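Long-range contacts in superoxide dismutase [Fe] (Methanothermobacter thermautotrophicus, PDB 1MA1), which destroys superoxide by converting it, with protons, into hydrogen peroxide and oxygen at a single iron ion bound in each subunit: residues P12-Y18 with L30-Q35; H38-G44 with F73-Y78; F116-S121 with V185-W189; R161-V165 with V197-F201. One frame throughout, in Å; residues are numbered along the deposited sequence.

Interaction 1: P12-Y18 with L30-Q35; sequences PELPYPY and LTIHHQ. With FE (Fe (III) ion), chain G.
A polar and apolar surface contact fastens an extended N-terminal loop, 12-18, onto the early turns of helix 27-57. The loop is largely polyproline-like (phi near -67°, psi near 150° from Pro12 to Leu14) and turns at Pro15 (psi 2°). Leu14 CA lies 8.2 Å from His34 CA and Tyr18 CA 6.0 Å from Thr31 CA. His34 (chi1 t) is held at both nitrogens: NE2 donates to Pro12 O at 2.8 Å, and ND1 shares a 2.7 Å hydrogen bond with Tyr18 OH. Leu14 CD1 lies over the imidazole face in a CH-pi contact, 3.4 Å from the ring centroid. In this iron/manganese superoxide dismutase fold, the adjacent His33, which makes no contact with the loop segment, binds the iron through NE2 at 2.1 Å, with His81, Asp167, His171 and a water completing the site. Tyr18 (chi1 m) lays a ring face over Thr31 CB, and its OH also accepts from Gln35 NE2 at 2.6 Å. Leu30, buried and apolar, packs with CD2 3.5 Å from Leu14 CD2 and CD1 4.1 Å from Tyr16 CE1; the Tyr16 hydroxyl is hydrogen-bonded to Trp85 O.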
# COMPACT_ATOMS: atom_id res chain seq x y z
N PRO A 12 19.97 -9.99 -16.72
CA PRO A 12 20.13 -11.34 -17.29
C PRO A 12 19.79 -11.33 -18.77
O PRO A 12 18.92 -10.58 -19.21
CB PRO A 12 19.17 -12.17 -16.47
CG PRO A 12 18.06 -11.21 -16.21
CD PRO A 12 18.78 -9.92 -15.86
N GLU A 13 20.49 -12.16 -19.54
CA GLU A 13 20.14 -12.36 -20.93
C GLU A 13 18.78 -13.04 -20.98
O GLU A 13 18.42 -13.79 -20.07
CB GLU A 13 21.19 -13.23 -21.60
CG GLU A 13 22.61 -12.89 -21.16
CD GLU A 13 23.49 -12.49 -22.32
OE1 GLU A 13 23.73 -13.36 -23.19
OE2 GLU A 13 23.95 -11.31 -22.38
N LEU A 14 18.01 -12.79 -22.02
CA LEU A 14 16.85 -13.62 -22.33
C LEU A 14 17.26 -15.03 -22.75
O LEU A 14 18.31 -15.23 -23.37
CB LEU A 14 16.02 -12.98 -23.44
CG LEU A 14 14.79 -12.16 -23.08
CD1 LEU A 14 15.02 -11.32 -21.84
CD2 LEU A 14 14.44 -11.29 -24.24
N PRO A 15 16.43 -16.03 -22.43
CA PRO A 15 16.60 -17.43 -22.84
C PRO A 15 16.44 -17.65 -24.35
O PRO A 15 16.49 -18.78 -24.83
CB PRO A 15 15.50 -18.15 -22.05
CG PRO A 15 15.21 -17.22 -20.89
CD PRO A 15 15.24 -15.89 -21.57
N TYR A 16 16.22 -16.57 -25.09
CA TYR A 16 15.74 -16.67 -26.47
C TYR A 16 15.77 -15.30 -27.13
O TYR A 16 15.80 -14.27 -26.44
CB TYR A 16 14.30 -17.24 -26.52
CG TYR A 16 13.35 -16.66 -25.49
CD1 TYR A 16 13.07 -15.29 -25.45
CD2 TYR A 16 12.78 -17.47 -24.51
CE1 TYR A 16 12.24 -14.75 -24.46
CE2 TYR A 16 11.97 -16.95 -23.52
CZ TYR A 16 11.70 -15.60 -23.49
OH TYR A 16 10.93 -15.09 -22.47
N PRO A 17 15.77 -15.26 -28.47
CA PRO A 17 15.83 -13.99 -29.20
C PRO A 17 14.58 -13.14 -29.05
O PRO A 17 13.50 -13.67 -28.79
CB PRO A 17 16.07 -14.42 -30.65
CG PRO A 17 15.43 -15.75 -30.72
CD PRO A 17 15.82 -16.40 -29.40
N TYR A 18 14.73 -11.83 -29.22
CA TYR A 18 13.68 -10.87 -28.93
C TYR A 18 12.43 -11.08 -29.78
O TYR A 18 11.38 -10.49 -29.51
CB TYR A 18 14.20 -9.43 -29.12
CG TYR A 18 15.09 -8.95 -27.99
CD1 TYR A 18 14.64 -8.92 -26.67
CD2 TYR A 18 16.41 -8.57 -28.24
CE1 TYR A 18 15.49 -8.53 -25.62
CE2 TYR A 18 17.26 -8.17 -27.19
CZ TYR A 18 16.80 -8.16 -25.88
OH TYR A 18 17.64 -7.82 -24.84
N LEU A 30 9.00 -6.79 -26.42
CA LEU A 30 9.90 -7.56 -25.57
C LEU A 30 11.21 -6.81 -25.35
O LEU A 30 11.78 -6.82 -24.27
CB LEU A 30 10.19 -8.90 -26.24
CG LEU A 30 10.39 -10.13 -25.35
CD1 LEU A 30 10.98 -11.25 -26.19
CD2 LEU A 30 11.33 -9.79 -24.21
N THR A 31 11.69 -6.15 -26.40
CA THR A 31 13.01 -5.54 -26.35
C THR A 31 13.04 -4.40 -25.35
O THR A 31 13.98 -4.28 -24.55
CB THR A 31 13.38 -5.00 -27.71
OG1 THR A 31 13.39 -6.08 -28.65
CG2 THR A 31 14.75 -4.33 -27.67
N ILE A 32 12.03 -3.56 -25.38
CA ILE A 32 12.01 -2.44 -24.47
C ILE A 32 11.64 -2.81 -23.01
O ILE A 32 12.19 -2.22 -22.07
CB ILE A 32 11.09 -1.30 -25.06
CG1 ILE A 32 10.77 -0.27 -23.98
CG2 ILE A 32 9.85 -1.88 -25.67
CD1 ILE A 32 9.94 0.90 -24.47
N HIS A 33 10.75 -3.79 -22.82
CA HIS A 33 10.46 -4.32 -21.48
C HIS A 33 11.76 -4.78 -20.85
O HIS A 33 12.06 -4.45 -19.70
CB HIS A 33 9.49 -5.53 -21.57
CG HIS A 33 8.86 -5.94 -20.26
ND1 HIS A 33 7.78 -6.78 -20.21
CD2 HIS A 33 9.14 -5.61 -18.97
CE1 HIS A 33 7.41 -6.96 -18.95
NE2 HIS A 33 8.21 -6.26 -18.17
N HIS A 34 12.55 -5.53 -21.62
CA HIS A 34 13.78 -6.12 -21.11
C HIS A 34 14.84 -5.06 -20.90
O HIS A 34 15.47 -5.01 -19.84
CB HIS A 34 14.31 -7.17 -22.08
CG HIS A 34 15.55 -7.86 -21.60
ND1 HIS A 34 16.71 -7.91 -22.35
CD2 HIS A 34 15.81 -8.52 -20.45
CE1 HIS A 34 17.63 -8.58 -21.69
NE2 HIS A 34 17.11 -8.96 -20.53
N GLN A 35 15.04 -4.20 -21.89
CA GLN A 35 16.26 -3.42 -21.94
C GLN A 35 16.12 -2.09 -21.26
O GLN A 35 17.11 -1.48 -20.87
CB GLN A 35 16.70 -3.18 -23.38
CG GLN A 35 16.81 -4.45 -24.17
CD GLN A 35 17.84 -4.33 -25.25
OE1 GLN A 35 18.03 -3.24 -25.82
NE2 GLN A 35 18.52 -5.44 -25.55
FE FE G . 7.67 -5.29 -16.37
O HOH W 1 7.28 -4.70 -14.59

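Interaction 2: H38-G44 with F73-Y78; sequences HQAYVDG and FHVGGY
Two helical segments, 38-44 and 73-78, cross with their axes 8.0 Å apart at closest approach and their N-to-C directions 137° apart (signed crossing angle -137°). At the start of the first, His38 (chi1 t) reaches across so that NE2 makes a weak hydrogen bond, 3.4 Å, to Tyr78 O. One turn on, the CA-CB bond of Tyr41 points toward the partner helix, its CA only 4.7 Å from that of His74. Gly77 makes room for the ring: an ideal CB there would collide with Tyr41 CG, whereas the bare Gly77 CA sits over the phenol face, 4.2 Å from the ring centroid. With chi1 m, Tyr41 turns its ring edge to the face of Phe73 (chi1 t) in an offset edge-to-face pair, centroids 5.8 Å apart and planes at 86°, and meets His74 rim to rim, completing an aromatic cluster. Val42, although its CA-CB bond leads away, brings CG2 to 3.8 Å from Tyr78 CD1. Gly44 then repeats the glycine principle from the other helix: its CA lies 3.5 Å from the centroid of the His74 ring, over the face, where a CB would clash with His74 NE2. Tyr41 also touches His81 and His171, and its side chain comes within about 5 Å of the iron. This is the alpha-hairpin of iron/manganese superoxide dismutases, whose paired long helices place Tyr41 beside the metal site.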
# COMPACT_ATOMS: atom_id res chain seq x y z
N HIS A 38 13.42 -3.64 -17.08
CA HIS A 38 14.11 -4.61 -16.26
C HIS A 38 15.45 -4.00 -15.88
O HIS A 38 15.88 -4.11 -14.74
CB HIS A 38 14.30 -5.92 -17.03
CG HIS A 38 14.76 -7.07 -16.17
ND1 HIS A 38 14.92 -8.35 -16.65
CD2 HIS A 38 15.05 -7.12 -14.85
CE1 HIS A 38 15.29 -9.15 -15.67
NE2 HIS A 38 15.38 -8.43 -14.56
N GLN A 39 16.09 -3.35 -16.85
CA GLN A 39 17.37 -2.67 -16.60
C GLN A 39 17.24 -1.62 -15.49
O GLN A 39 18.11 -1.48 -14.64
CB GLN A 39 17.86 -2.01 -17.87
CG GLN A 39 19.18 -1.34 -17.72
CD GLN A 39 20.31 -2.32 -17.47
OE1 GLN A 39 20.57 -3.21 -18.27
NE2 GLN A 39 20.99 -2.16 -16.33
N ALA A 40 16.13 -0.89 -15.50
CA ALA A 40 15.92 0.16 -14.51
C ALA A 40 15.89 -0.41 -13.08
O ALA A 40 16.36 0.26 -12.12
CB ALA A 40 14.61 0.92 -14.82
N TYR A 41 15.38 -1.63 -12.92
CA TYR A 41 15.36 -2.25 -11.60
C TYR A 41 16.73 -2.74 -11.16
O TYR A 41 17.10 -2.58 -10.00
CB TYR A 41 14.33 -3.40 -11.54
CG TYR A 41 12.96 -2.94 -11.94
CD1 TYR A 41 12.41 -1.78 -11.39
CD2 TYR A 41 12.26 -3.57 -12.97
CE1 TYR A 41 11.22 -1.27 -11.86
CE2 TYR A 41 11.06 -3.05 -13.45
CZ TYR A 41 10.55 -1.89 -12.89
OH TYR A 41 9.41 -1.32 -13.40
N VAL A 42 17.50 -3.31 -12.09
CA VAL A 42 18.91 -3.55 -11.86
C VAL A 42 19.62 -2.31 -11.35
O VAL A 42 20.27 -2.36 -10.30
CB VAL A 42 19.62 -3.98 -13.12
CG1 VAL A 42 21.13 -4.03 -12.88
CG2 VAL A 42 19.04 -5.32 -13.59
N ASP A 43 19.49 -1.20 -12.07
CA ASP A 43 20.19 0.02 -11.67
C ASP A 43 19.65 0.59 -10.38
O ASP A 43 20.41 1.09 -9.54
CB ASP A 43 20.10 1.08 -12.76
CG ASP A 43 20.58 0.57 -14.09
OD1 ASP A 43 21.55 -0.23 -14.13
OD2 ASP A 43 19.98 1.00 -15.09
N GLY A 44 18.33 0.52 -10.21
CA GLY A 44 17.70 0.98 -8.98
C GLY A 44 18.29 0.27 -7.78
O GLY A 44 18.78 0.89 -6.84
N PHE A 73 11.18 -2.64 -3.65
CA PHE A 73 10.58 -2.32 -4.94
C PHE A 73 11.45 -2.80 -6.09
O PHE A 73 10.99 -3.52 -6.97
CB PHE A 73 10.37 -0.81 -5.05
CG PHE A 73 9.87 -0.36 -6.39
CD1 PHE A 73 8.58 -0.65 -6.79
CD2 PHE A 73 10.72 0.33 -7.27
CE1 PHE A 73 8.13 -0.28 -8.05
CE2 PHE A 73 10.27 0.71 -8.54
CZ PHE A 73 8.97 0.40 -8.92
N HIS A 74 12.72 -2.42 -6.09
CA HIS A 74 13.61 -2.70 -7.21
C HIS A 74 14.06 -4.13 -7.27
O HIS A 74 14.18 -4.69 -8.35
CB HIS A 74 14.84 -1.80 -7.17
CG HIS A 74 14.59 -0.43 -7.71
ND1 HIS A 74 14.89 0.71 -7.00
CD2 HIS A 74 14.02 -0.03 -8.87
CE1 HIS A 74 14.50 1.76 -7.70
NE2 HIS A 74 13.98 1.34 -8.84
N VAL A 75 14.32 -4.71 -6.12
CA VAL A 75 14.78 -6.10 -6.09
C VAL A 75 13.61 -7.02 -6.46
O VAL A 75 13.78 -8.01 -7.19
CB VAL A 75 15.35 -6.48 -4.71
CG1 VAL A 75 15.64 -7.96 -4.66
CG2 VAL A 75 16.63 -5.68 -4.44
N GLY A 76 12.42 -6.65 -5.98
CA GLY A 76 11.20 -7.27 -6.45
C GLY A 76 11.00 -7.17 -7.95
O GLY A 76 10.71 -8.18 -8.61
N GLY A 77 11.15 -5.96 -8.48
CA GLY A 77 11.24 -5.79 -9.91
C GLY A 77 12.24 -6.72 -10.58
O GLY A 77 11.89 -7.43 -11.53
N TYR A 78 13.47 -6.73 -10.08
CA TYR A 78 14.50 -7.58 -10.65
C TYR A 78 14.11 -9.06 -10.61
O TYR A 78 14.23 -9.77 -11.62
CB TYR A 78 15.81 -7.41 -9.90
CG TYR A 78 16.86 -8.41 -10.31
CD1 TYR A 78 17.67 -8.18 -11.41
CD2 TYR A 78 17.02 -9.61 -9.61
CE1 TYR A 78 18.62 -9.11 -11.81
CE2 TYR A 78 17.95 -10.54 -10.00
CZ TYR A 78 18.75 -10.29 -11.10
OH TYR A 78 19.67 -11.23 -11.48

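Interaction 3: F116-S121 with V185-W189; sequences FRKEFS and VEAFW
Arg117 lies extended across one face of the Trp189 indole, its first three chi angles all t, in the alpha/beta C-terminal domain of the iron/manganese superoxide dismutase fold, where helix 113-125 packs against the 185-189 segment. The aliphatic stem covers the six-membered ring, CG 3.9 Å from its centroid, in a CH-pi contact. Further out, the guanidinium covers the five-membered ring, CZ 4.0 Å from that centroid, as a cation-pi pair. Arginine suits the place because its long stem is apolar while its flat, charged end can lie on the indole and still bond in its own plane: NH2 forms a salt bridge with Glu186 OE2 at 2.8 Å, seconded by a weak hydrogen bond from NH1 to OE1 at 3.4 Å. Backbones are spaced at 8.5 Å between the CA atoms of Arg117 and Trp189, closing to 6.6 Å between those of Ser121 and Val185. Trp189 (chi1 m, chi2 105°) drives its six-membered ring among phenylalanines, CH2 lying 3.9 Å from Phe116 CE2 and 3.5 Å from Phe120 CD2. Both phenylalanines, chi1 t, continue inward to Leu164 of the sheet. At the edge of the indole, the small Ser121 leaves room for Val185, whose CG1 is 3.7 Å from Ser121 OG. That hydroxyl accepts from Trp189 NE1 at 3.1 Å and donates to Arg117 O at 2.7 Å.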
# COMPACT_ATOMS: atom_id res chain seq x y z
N PHE A 116 -8.17 -23.10 -12.96
CA PHE A 116 -6.90 -22.44 -12.70
C PHE A 116 -6.63 -21.31 -13.68
O PHE A 116 -6.39 -20.17 -13.28
CB PHE A 116 -5.72 -23.42 -12.78
CG PHE A 116 -4.39 -22.74 -12.83
CD1 PHE A 116 -3.91 -22.03 -11.73
CD2 PHE A 116 -3.65 -22.74 -14.01
CE1 PHE A 116 -2.71 -21.34 -11.80
CE2 PHE A 116 -2.44 -22.05 -14.10
CZ PHE A 116 -1.97 -21.35 -13.00
N ARG A 117 -6.66 -21.65 -14.96
CA ARG A 117 -6.35 -20.72 -16.03
C ARG A 117 -7.20 -19.49 -15.86
O ARG A 117 -6.74 -18.37 -16.07
CB ARG A 117 -6.65 -21.39 -17.37
CG ARG A 117 -6.16 -20.69 -18.61
CD ARG A 117 -6.59 -21.51 -19.80
NE ARG A 117 -6.06 -21.00 -21.07
CZ ARG A 117 -6.50 -19.91 -21.70
NH1 ARG A 117 -7.51 -19.19 -21.19
NH2 ARG A 117 -5.91 -19.53 -22.83
N LYS A 118 -8.45 -19.69 -15.45
CA LYS A 118 -9.41 -18.61 -15.39
C LYS A 118 -9.15 -17.73 -14.17
O LYS A 118 -9.11 -16.51 -14.27
CB LYS A 118 -10.83 -19.17 -15.31
CG LYS A 118 -11.92 -18.12 -15.20
CD LYS A 118 -13.20 -18.77 -14.72
CE LYS A 118 -14.35 -17.78 -14.67
NZ LYS A 118 -15.55 -18.44 -14.13
N GLU A 119 -8.96 -18.37 -13.01
CA GLU A 119 -8.66 -17.64 -11.79
C GLU A 119 -7.36 -16.85 -11.94
O GLU A 119 -7.30 -15.67 -11.59
CB GLU A 119 -8.55 -18.61 -10.60
CG GLU A 119 -9.89 -19.02 -10.02
CD GLU A 119 -9.74 -19.85 -8.76
OE1 GLU A 119 -8.75 -19.63 -8.04
OE2 GLU A 119 -10.63 -20.70 -8.48
N PHE A 120 -6.32 -17.50 -12.48
CA PHE A 120 -5.03 -16.84 -12.68
C PHE A 120 -5.18 -15.65 -13.62
O PHE A 120 -4.54 -14.62 -13.45
CB PHE A 120 -4.02 -17.82 -13.28
CG PHE A 120 -2.59 -17.36 -13.17
CD1 PHE A 120 -1.89 -17.50 -11.97
CD2 PHE A 120 -1.96 -16.77 -14.26
CE1 PHE A 120 -0.58 -17.06 -11.86
CE2 PHE A 120 -0.64 -16.32 -14.16
CZ PHE A 120 0.05 -16.46 -12.96
N SER A 121 -6.05 -15.81 -14.62
CA SER A 121 -6.33 -14.74 -15.56
C SER A 121 -7.07 -13.57 -14.93
O SER A 121 -6.77 -12.41 -15.23
CB SER A 121 -7.13 -15.29 -16.75
OG SER A 121 -6.32 -16.14 -17.56
N VAL A 185 -3.19 -10.97 -21.65
CA VAL A 185 -3.31 -12.13 -20.77
C VAL A 185 -3.69 -13.40 -21.53
O VAL A 185 -3.14 -14.46 -21.28
CB VAL A 185 -4.33 -11.88 -19.64
CG1 VAL A 185 -4.60 -13.16 -18.85
CG2 VAL A 185 -3.81 -10.78 -18.74
N GLU A 186 -4.63 -13.29 -22.46
CA GLU A 186 -5.02 -14.43 -23.28
C GLU A 186 -3.87 -14.93 -24.17
O GLU A 186 -3.65 -16.14 -24.30
CB GLU A 186 -6.23 -14.07 -24.12
CG GLU A 186 -6.75 -15.18 -24.98
CD GLU A 186 -6.97 -16.44 -24.18
OE1 GLU A 186 -7.52 -16.34 -23.05
OE2 GLU A 186 -6.60 -17.54 -24.68
N ALA A 187 -3.13 -14.02 -24.78
CA ALA A 187 -1.99 -14.40 -25.61
C ALA A 187 -0.93 -15.14 -24.79
O ALA A 187 -0.24 -16.02 -25.30
CB ALA A 187 -1.37 -13.17 -26.27
N PHE A 188 -0.84 -14.79 -23.51
CA PHE A 188 0.23 -15.27 -22.65
C PHE A 188 0.23 -16.79 -22.57
O PHE A 188 1.28 -17.42 -22.51
CB PHE A 188 0.07 -14.67 -21.25
CG PHE A 188 0.98 -15.27 -20.22
CD1 PHE A 188 2.35 -15.05 -20.27
CD2 PHE A 188 0.46 -16.06 -19.19
CE1 PHE A 188 3.20 -15.63 -19.32
CE2 PHE A 188 1.30 -16.64 -18.24
CZ PHE A 188 2.66 -16.43 -18.30
N TRP A 189 -0.97 -17.38 -22.58
CA TRP A 189 -1.09 -18.82 -22.39
C TRP A 189 -0.55 -19.61 -23.57
O TRP A 189 -0.34 -20.82 -23.48
CB TRP A 189 -2.55 -19.20 -22.13
CG TRP A 189 -3.09 -18.59 -20.88
CD1 TRP A 189 -3.94 -17.53 -20.78
CD2 TRP A 189 -2.76 -18.97 -19.54
NE1 TRP A 189 -4.18 -17.23 -19.45
CE2 TRP A 189 -3.46 -18.10 -18.67
CE3 TRP A 189 -1.94 -19.96 -18.99
CZ2 TRP A 189 -3.37 -18.19 -17.28
CZ3 TRP A 189 -1.85 -20.05 -17.60
CH2 TRP A 189 -2.56 -19.16 -16.77

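Interaction 4: R161-V165 with V197-F201; sequences RILLV and VEKRF
Apolar contacts make up most of this buried meeting of segment 161-165, leading into a strand, with helical segment 197-201; the backbones are closest at Leu163 and Val197, CA to CA 5.4 Å. Leu163 (chi1 m, chi2 t) slides its branched end along the helix, CD2 reaching Phe201 CA at 3.5 Å and CD1 reaching Phe201 CD1 at 3.6 Å. Val197 (chi1 t) fills the space beside it, CG1 4.2 Å from Leu163 CB and CG2 3.9 Å from Leu164 CG. Of polar links there is one: Arg200, extended beyond its chi1 of m, donates from NH1 to Leu163 O at 2.9 Å, while its guanidinium also serves Phe83 O, Asn87 and Glu196. Leu163 is twisted to phi -107°, psi -50°, and Leu163 and Leu164 together face Leu135 in a classic beta bulge. The contact thus ties the entry to strand 164-167, outermost in the sheet of this chain and paired with strand 131-138, to helix 194-202, with helix 100-110 packed on Val197 and Phe201 and helix 64-86 against Ile162.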
# COMPACT_ATOMS: atom_id res chain seq x y z
N ARG A 161 7.60 -19.16 -2.44
CA ARG A 161 8.51 -19.22 -3.58
C ARG A 161 7.77 -19.15 -4.90
O ARG A 161 6.60 -19.51 -4.98
CB ARG A 161 9.35 -20.49 -3.53
CG ARG A 161 9.96 -20.75 -2.17
CD ARG A 161 11.44 -21.08 -2.28
NE ARG A 161 12.23 -19.86 -2.19
CZ ARG A 161 13.49 -19.75 -2.59
NH1 ARG A 161 14.12 -20.79 -3.12
NH2 ARG A 161 14.13 -18.58 -2.47
N ILE A 162 8.46 -18.69 -5.95
CA ILE A 162 7.77 -18.41 -7.21
C ILE A 162 7.73 -19.64 -8.13
O ILE A 162 8.75 -20.29 -8.37
CB ILE A 162 8.45 -17.25 -7.98
CG1 ILE A 162 8.44 -15.98 -7.13
CG2 ILE A 162 7.71 -16.98 -9.28
CD1 ILE A 162 9.19 -14.83 -7.79
N LEU A 163 6.55 -19.94 -8.64
CA LEU A 163 6.40 -21.00 -9.64
C LEU A 163 6.14 -20.44 -11.04
O LEU A 163 6.80 -20.82 -12.01
CB LEU A 163 5.26 -21.94 -9.25
CG LEU A 163 5.49 -22.71 -7.96
CD1 LEU A 163 4.30 -23.59 -7.65
CD2 LEU A 163 6.77 -23.51 -8.10
N LEU A 164 5.17 -19.54 -11.12
CA LEU A 164 4.70 -18.99 -12.39
C LEU A 164 4.43 -17.51 -12.19
O LEU A 164 3.90 -17.11 -11.15
CB LEU A 164 3.39 -19.67 -12.80
CG LEU A 164 3.05 -19.82 -14.28
CD1 LEU A 164 1.53 -19.75 -14.41
CD2 LEU A 164 3.70 -18.75 -15.12
N VAL A 165 4.76 -16.70 -13.18
CA VAL A 165 4.68 -15.26 -13.03
C VAL A 165 4.16 -14.62 -14.32
O VAL A 165 4.58 -14.99 -15.42
CB VAL A 165 6.08 -14.69 -12.65
CG1 VAL A 165 6.36 -13.41 -13.37
CG2 VAL A 165 6.16 -14.46 -11.15
N VAL A 197 8.14 -24.20 -15.17
CA VAL A 197 7.29 -24.10 -14.00
C VAL A 197 7.24 -25.45 -13.29
O VAL A 197 7.37 -25.52 -12.07
CB VAL A 197 5.84 -23.69 -14.36
CG1 VAL A 197 5.03 -23.53 -13.10
CG2 VAL A 197 5.83 -22.40 -15.14
N GLU A 198 7.07 -26.51 -14.06
CA GLU A 198 7.18 -27.86 -13.54
C GLU A 198 8.47 -28.10 -12.78
O GLU A 198 8.45 -28.65 -11.69
CB GLU A 198 7.06 -28.87 -14.68
CG GLU A 198 5.62 -29.15 -15.12
CD GLU A 198 5.53 -29.80 -16.48
OE1 GLU A 198 6.40 -30.64 -16.83
OE2 GLU A 198 4.58 -29.50 -17.22
N LYS A 199 9.59 -27.69 -13.35
CA LYS A 199 10.88 -27.85 -12.69
C LYS A 199 10.91 -27.09 -11.38
O LYS A 199 11.25 -27.65 -10.34
CB LYS A 199 11.99 -27.37 -13.60
CG LYS A 199 13.38 -27.56 -13.01
CD LYS A 199 14.46 -27.02 -13.96
CE LYS A 199 15.85 -27.07 -13.35
NZ LYS A 199 16.91 -26.62 -14.32
N ARG A 200 10.56 -25.81 -11.42
CA ARG A 200 10.47 -25.00 -10.20
C ARG A 200 9.65 -25.68 -9.11
O ARG A 200 10.00 -25.65 -7.94
CB ARG A 200 9.84 -23.64 -10.51
CG ARG A 200 10.61 -22.81 -11.53
CD ARG A 200 9.86 -21.55 -11.90
NE ARG A 200 10.64 -20.71 -12.80
CZ ARG A 200 10.19 -19.58 -13.34
NH1 ARG A 200 8.97 -19.16 -13.04
NH2 ARG A 200 10.95 -18.88 -14.16
N PHE A 201 8.55 -26.29 -9.51
CA PHE A 201 7.61 -26.83 -8.54
C PHE A 201 8.22 -28.04 -7.87
O PHE A 201 7.92 -28.33 -6.72
CB PHE A 201 6.30 -27.22 -9.25
CG PHE A 201 5.24 -27.76 -8.31
CD1 PHE A 201 4.94 -27.11 -7.11
CD2 PHE A 201 4.53 -28.92 -8.63
CE1 PHE A 201 3.94 -27.61 -6.24
CE2 PHE A 201 3.54 -29.42 -7.77
CZ PHE A 201 3.25 -28.76 -6.58

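How the interactions relate
Interactions 1 and 2 share helix 27-57 and touch, their centres 15 Å apart: Pro12 CG packs 3.5 Å from His38 CE1, and His33 O is a probable hydrogen-bond partner of His38 N at 3.1 Å. Interaction 1 supplies the iron ligand His33, while the Tyr41 side chain of interaction 2 comes to about 5 Å from the metal without binding it. Interactions 3 and 4 form a second pair in the C-terminal domain, centres 16 Å apart and segments alternating along the chain; Leu164 CD1 lies 3.9 Å from Phe120 CZ, and strand 164-167 runs on to the ligand Asp167. Interaction 2 lies across the chain's centre from both, about 25 Å from interaction 3 and 21 Å from interaction 4 between centres.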